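Local coordinates for carbonic anhydrase (Trichomonas vaginalis, PDB 6Y04), which probably catalyses the reversible hydration of carbon dioxide to hydrogencarbonate and a proton, as a zinc-dependent lyase of the beta class, at residues Gly95-Gly100 with Leu167-Thr172; Val81-Leu86 with Pro155-Asn160. All blocks are in the same frame, centred on the assembly; numbering follows the deposited sequence.

Contact 1. Residues Gly95-Gly100 with Leu167-Thr172; sequences GHECCG and LIHPDT. With ZN (zinc ion), chain C.
Glu97, the first residue beyond strand 90-96, gives up more surface here than any other residue, and it does so with an extended side chain. Its CG lies beside the backbone N, anti to the carbonyl carbon, so the chain runs across the side chains of Leu167 and His169 at about a right angle to each. The carboxylate OE2 lies 3.7 Å from Leu167 CD2, while Glu97 CD comes 3.6 Å from His169 CD2, carboxylate and ring planes turned 69° apart. Charged atoms do not meet: this is van der Waals contact, and the carboxylate would at most weakly polarise the imidazole. At another edge of the ring, His169 ND1 accepts from Asp171 N, 3.0 Å away and in the ring plane, which helps fix the ring's rotation and is consistent with a neutral ring protonated on NE2. Leu167, with CG anti to the backbone N, brings CD1 to 3.7 Å from Glu97 N. The backbones beneath are neighbouring parallel strands of the beta-carbonic anhydrase sheet, diverging at their C-terminal ends, where the metal site sits. Ile168 N donates a nearly straight bond to Gly95 O (2.9 Å, 168°) in the carbonyl plane; the next one, from Glu97 N to Ile168 O, is already weak. Pro170 lies where the two backbones part, its CG 3.2 Å from Glu97 O and near the plane of the His96 ring at its edge. That ring, set by a crowded first torsion (chi1 70°) with CG between N and the carbonyl carbon, offers ND1 weakly to Glu97 O and binds zinc through NE2 at 2.0 Å. Cys99 SG, Cys37 and a water complete the coordination, the water also accepting the N-H of Gly100.

Contact 2. Residues Val81-Leu86 with Pro155-Asn160; sequences VSIYEL and PLIPKN
The C-terminal turns of helix 74-85, which leads into the central strand 90-96, meet here the irregular loop that connects helix 140-152 to strand 163-168, the neighbouring, parallel strand of the mixed sheet. Two neighbouring helix residues, Ile83 and Tyr84, reach across to Leu156, Ile157 and Pro158. Tyr84 carries the polar part. Its CG stands beside the backbone N, anti to the carbonyl carbon (chi1 -67°), and the length of the phenol brings the hydroxyl to the loop although the CB does not point there. OH donates to Leu156 O at 2.5 Å, a very short bond. The acceptor lies at the ring's edge, in plane with it, whereas the hydroxyl sits 29° out of the carbonyl plane of Leu156 and so away from the lone pairs. Pro158 meets the phenol tip to tip: its CD is 3.1 Å from Tyr84 OH and 3.9 Å from Tyr84 CZ. One residue earlier, Ile83 points toward the loop, and its CD1 lies 4.4 Å from both Ile157 CG1 and Pro158 CD, a loose apolar touch. The CG2 of Ile83 also rests over the rim of one face of its neighbour's ring, 4.1 Å above the plane. Around this small interface, Leu156 and Ile157 pack on Leu80 of the same helix, and Pro158 O accepts a hydrogen bond from Arg152. The backbone O of Tyr84 faces the dimer partner, accepting from Gln112 of the second subunit. Between the two segments the bond from Tyr84 to Leu156 is the one hydrogen bond, set beside the apolar contacts of Ile83 and Pro158, and it gives the carbonyl of buried Leu156 a donor in a loop without regular secondary structure.

In the fold
Strand 90-96 follows helix 74-85 in the chain, and strand 163-168 follows the loop of contact 2, so the two contacts join the same two successive parts of the fold on opposite sides of the chain's centre, their centres about 27 Å apart. Both are largely buried. Contact 1 pairs strand ends by backbone bonds and sets a carboxylate, two imidazoles and a proline beside them, next to the zinc; contact 2, away from the annotated sites, has no backbone pairing and relies on one phenol hydroxyl with aliphatic groups. It also buries less than half as much surface. Each contact reaches the second subunit, by packing of Asp171 in one and by a hydrogen bond accepted by the backbone O of Tyr84 in the other.

Contact 1. Residues Gly95-Gly100 with Leu167-Thr172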
loop_
_atom_site.group_PDB
_atom_site.type_symbol
_atom_site.label_atom_id
_atom_site.label_comp_id
_atom_site.label_asym_id
_atom_site.label_seq_id
_atom_site.Cartn_x
_atom_site.Cartn_y
_atom_site.Cartn_z
ATOM N N GLY A 95 7.834 2.440 9.590
ATOM C CA GLY A 95 6.856 1.932 10.533
ATOM C C GLY A 95 6.363 3.037 11.459
ATOM O O GLY A 95 6.783 4.185 11.342
ATOM N N HIS A 96 5.464 2.688 12.381
ATOM C CA HIS A 96 4.914 3.692 13.275
ATOM C C HIS A 96 4.606 3.084 14.637
ATOM O O HIS A 96 4.303 1.898 14.741
ATOM C CB HIS A 96 3.688 4.364 12.647
ATOM C CG HIS A 96 2.491 3.474 12.552
ATOM N ND1 HIS A 96 1.406 3.618 13.392
ATOM C CD2 HIS A 96 2.206 2.428 11.740
ATOM C CE1 HIS A 96 0.500 2.712 13.096
ATOM N NE2 HIS A 96 0.965 1.964 12.093
ATOM N N GLU A 97 4.683 3.942 15.662
ATOM C CA GLU A 97 4.331 3.615 17.035
ATOM C C GLU A 97 2.822 3.402 17.103
ATOM O O GLU A 97 2.082 4.005 16.330
ATOM C CB GLU A 97 4.772 4.748 17.968
ATOM C CG GLU A 97 6.072 5.415 17.529
ATOM C CD GLU A 97 6.763 6.340 18.518
ATOM O OE1 GLU A 97 6.622 6.109 19.739
ATOM O OE2 GLU A 97 7.453 7.286 18.061
ATOM N N CYS A 98 2.380 2.531 18.019
ATOM C CA CYS A 98 0.968 2.234 18.235
ATOM C C CYS A 98 0.380 1.555 16.995
ATOM O O CYS A 98 -0.762 1.829 16.630
ATOM C CB CYS A 98 0.156 3.491 18.560
ATOM S SG CYS A 98 0.803 4.512 19.916
ATOM N N CYS A 99 1.159 0.670 16.350
ATOM C CA CYS A 99 0.713 0.003 15.136
ATOM C C CYS A 99 -0.302 -1.061 15.549
ATOM O O CYS A 99 -0.136 -1.686 16.598
ATOM C CB CYS A 99 1.876 -0.649 14.388
ATOM S SG CYS A 99 1.418 -1.320 12.763
ATOM N N GLY A 100 -1.360 -1.241 14.742
ATOM C CA GLY A 100 -2.489 -2.090 15.110
ATOM C C GLY A 100 -2.177 -3.582 14.982
ATOM O O GLY A 100 -2.993 -4.442 15.326
ATOM N N LEU A 167 10.843 5.523 11.658
ATOM C CA LEU A 167 9.699 5.389 12.538
ATOM C C LEU A 167 8.999 6.743 12.600
ATOM O O LEU A 167 9.639 7.772 12.820
ATOM C CB LEU A 167 10.190 4.921 13.913
ATOM C CG LEU A 167 9.144 4.911 15.029
ATOM C CD1 LEU A 167 8.309 3.639 14.987
ATOM C CD2 LEU A 167 9.810 5.052 16.394
ATOM N N ILE A 168 7.683 6.726 12.346
ATOM C CA ILE A 168 6.871 7.924 12.469
ATOM C C ILE A 168 5.897 7.728 13.628
ATOM O O ILE A 168 5.404 6.624 13.859
ATOM C CB ILE A 168 6.164 8.294 11.142
ATOM C CG1 ILE A 168 5.407 9.621 11.247
ATOM C CG2 ILE A 168 5.264 7.171 10.643
ATOM C CD1 ILE A 168 4.915 10.179 9.932
ATOM N N HIS A 169 5.648 8.823 14.355
ATOM C CA HIS A 169 4.619 8.847 15.379
ATOM C C HIS A 169 3.290 9.271 14.760
ATOM O O HIS A 169 3.178 10.355 14.188
ATOM C CB HIS A 169 5.031 9.739 16.558
ATOM C CG HIS A 169 4.127 9.549 17.731
ATOM N ND1 HIS A 169 2.781 9.895 17.693
ATOM C CD2 HIS A 169 4.347 9.022 18.954
ATOM C CE1 HIS A 169 2.217 9.591 18.842
ATOM N NE2 HIS A 169 3.160 9.066 19.633
ATOM N N PRO A 170 2.223 8.454 14.886
ATOM C CA PRO A 170 0.980 8.712 14.154
ATOM C C PRO A 170 0.184 9.933 14.626
ATOM O O PRO A 170 -0.718 10.389 13.922
ATOM C CB PRO A 170 0.201 7.396 14.311
ATOM C CG PRO A 170 0.721 6.792 15.597
ATOM C CD PRO A 170 2.161 7.246 15.726
ATOM N N ASP A 171 0.543 10.486 15.791
ATOM C CA ASP A 171 -0.146 11.657 16.321
ATOM C C ASP A 171 0.630 12.934 16.017
ATOM O O ASP A 171 0.067 13.869 15.461
ATOM C CB ASP A 171 -0.390 11.533 17.823
ATOM C CG ASP A 171 -1.416 10.473 18.166
ATOM O OD1 ASP A 171 -2.445 10.403 17.452
ATOM O OD2 ASP A 171 -1.184 9.727 19.142
ATOM N N THR A 172 1.910 12.965 16.409
ATOM C CA THR A 172 2.737 14.160 16.327
ATOM C C THR A 172 3.327 14.288 14.926
ATOM O O THR A 172 3.510 15.400 14.432
ATOM C CB THR A 172 3.883 14.138 17.352
ATOM O OG1 THR A 172 4.788 13.090 17.011
ATOM C CG2 THR A 172 3.416 13.965 18.782
HETATM ZN ZN ZN C . 0.119 0.188 11.535
HETATM O O HOH W 1 -1.775 -0.151 12.074
#

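Contact 2. Residues Val81-Leu86 with Pro155-Asn160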
loop_
_atom_site.group_PDB
_atom_site.type_symbol
_atom_site.label_atom_id
_atom_site.label_comp_id
_atom_site.label_asym_id
_atom_site.label_seq_id
_atom_site.Cartn_x
_atom_site.Cartn_y
_atom_site.Cartn_z
ATOM N N VAL A 81 9.158 -3.221 -9.282
ATOM C CA VAL A 81 8.620 -2.339 -10.302
ATOM C C VAL A 81 9.197 -0.938 -10.107
ATOM O O VAL A 81 9.601 -0.293 -11.074
ATOM C CB VAL A 81 7.078 -2.335 -10.292
ATOM C CG1 VAL A 81 6.513 -1.321 -11.273
ATOM C CG2 VAL A 81 6.518 -3.722 -10.587
ATOM N N SER A 82 9.240 -0.478 -8.852
ATOM C CA SER A 82 9.757 0.848 -8.557
ATOM C C SER A 82 11.185 0.986 -9.084
ATOM O O SER A 82 11.513 1.977 -9.739
ATOM C CB SER A 82 9.687 1.153 -7.080
ATOM O OG SER A 82 8.339 1.297 -6.662
ATOM N N ILE A 83 12.025 -0.023 -8.798
ATOM C CA ILE A 83 13.447 0.081 -9.095
ATOM C C ILE A 83 13.673 -0.065 -10.599
ATOM O O ILE A 83 14.303 0.789 -11.222
ATOM C CB ILE A 83 14.274 -0.949 -8.298
ATOM C CG1 ILE A 83 14.170 -0.731 -6.790
ATOM C CG2 ILE A 83 15.728 -0.960 -8.763
ATOM C CD1 ILE A 83 14.555 -1.955 -5.988
ATOM N N TYR A 84 13.141 -1.158 -11.166
ATOM C CA TYR A 84 13.525 -1.621 -12.490
ATOM C C TYR A 84 12.745 -0.892 -13.574
ATOM O O TYR A 84 13.311 -0.543 -14.605
ATOM C CB TYR A 84 13.362 -3.135 -12.580
ATOM C CG TYR A 84 14.327 -3.884 -11.701
ATOM C CD1 TYR A 84 15.695 -3.725 -11.854
ATOM C CD2 TYR A 84 13.875 -4.757 -10.725
ATOM C CE1 TYR A 84 16.592 -4.418 -11.057
ATOM C CE2 TYR A 84 14.753 -5.455 -9.915
ATOM C CZ TYR A 84 16.116 -5.287 -10.086
ATOM O OH TYR A 84 16.983 -5.964 -9.283
ATOM N N GLU A 85 11.457 -0.643 -13.316
ATOM C CA GLU A 85 10.605 -0.023 -14.314
ATOM C C GLU A 85 10.594 1.495 -14.128
ATOM O O GLU A 85 10.535 2.220 -15.113
ATOM C CB GLU A 85 9.210 -0.661 -14.318
ATOM C CG GLU A 85 8.567 -0.695 -15.701
ATOM C CD GLU A 85 8.950 -1.829 -16.659
ATOM O OE1 GLU A 85 9.868 -2.629 -16.345
ATOM O OE2 GLU A 85 8.316 -1.929 -17.734
ATOM N N LEU A 86 10.697 1.984 -12.884
ATOM C CA LEU A 86 10.376 3.381 -12.617
ATOM C C LEU A 86 11.570 4.189 -12.099
ATOM O O LEU A 86 11.410 5.367 -11.776
ATOM C CB LEU A 86 9.192 3.448 -11.652
ATOM C CG LEU A 86 7.846 3.013 -12.235
ATOM C CD1 LEU A 86 6.812 2.877 -11.127
ATOM C CD2 LEU A 86 7.360 3.986 -13.305
ATOM N N PRO A 155 17.226 -11.554 -3.155
ATOM C CA PRO A 155 18.161 -11.736 -4.267
ATOM C C PRO A 155 17.780 -10.971 -5.532
ATOM O O PRO A 155 18.588 -10.835 -6.447
ATOM C CB PRO A 155 18.120 -13.253 -4.525
ATOM C CG PRO A 155 16.764 -13.694 -4.018
ATOM C CD PRO A 155 16.460 -12.775 -2.854
ATOM N N LEU A 156 16.544 -10.465 -5.576
ATOM C CA LEU A 156 16.069 -9.754 -6.749
ATOM C C LEU A 156 16.359 -8.259 -6.614
ATOM O O LEU A 156 16.114 -7.501 -7.548
ATOM C CB LEU A 156 14.569 -10.006 -6.929
ATOM C CG LEU A 156 14.132 -11.441 -7.226
ATOM C CD1 LEU A 156 12.732 -11.457 -7.811
ATOM C CD2 LEU A 156 15.102 -12.146 -8.162
ATOM N N ILE A 157 16.881 -7.838 -5.454
ATOM C CA ILE A 157 17.074 -6.423 -5.183
ATOM C C ILE A 157 18.566 -6.093 -5.181
ATOM O O ILE A 157 19.335 -6.665 -4.408
ATOM C CB ILE A 157 16.327 -5.990 -3.903
ATOM C CG1 ILE A 157 14.825 -5.911 -4.177
ATOM C CG2 ILE A 157 16.857 -4.666 -3.368
ATOM C CD1 ILE A 157 13.988 -5.658 -2.966
ATOM N N PRO A 158 19.013 -5.150 -6.047
ATOM C CA PRO A 158 20.439 -4.866 -6.231
ATOM C C PRO A 158 21.076 -4.379 -4.934
ATOM O O PRO A 158 20.398 -3.786 -4.101
ATOM C CB PRO A 158 20.470 -3.728 -7.262
ATOM C CG PRO A 158 19.124 -3.781 -7.939
ATOM C CD PRO A 158 18.162 -4.297 -6.889
ATOM N N LYS A 159 22.384 -4.620 -4.792
ATOM C CA LYS A 159 23.135 -4.266 -3.597
ATOM C C LYS A 159 23.360 -2.756 -3.521
ATOM O O LYS A 159 23.626 -2.223 -2.444
ATOM C CB LYS A 159 24.453 -5.047 -3.559
ATOM C CG LYS A 159 24.290 -6.562 -3.510
ATOM C CD LYS A 159 23.482 -7.041 -2.315
ATOM C CE LYS A 159 23.512 -8.541 -2.110
ATOM N NZ LYS A 159 22.885 -8.904 -0.814
ATOM N N ASN A 160 23.223 -2.078 -4.666
ATOM C CA ASN A 160 23.537 -0.662 -4.752
ATOM C C ASN A 160 22.302 0.197 -4.470
ATOM O O ASN A 160 22.356 1.411 -4.655
ATOM C CB ASN A 160 24.186 -0.306 -6.095
ATOM C CG ASN A 160 23.220 -0.356 -7.265
ATOM O OD1 ASN A 160 22.408 -1.265 -7.372
ATOM N ND2 ASN A 160 23.295 0.621 -8.152
#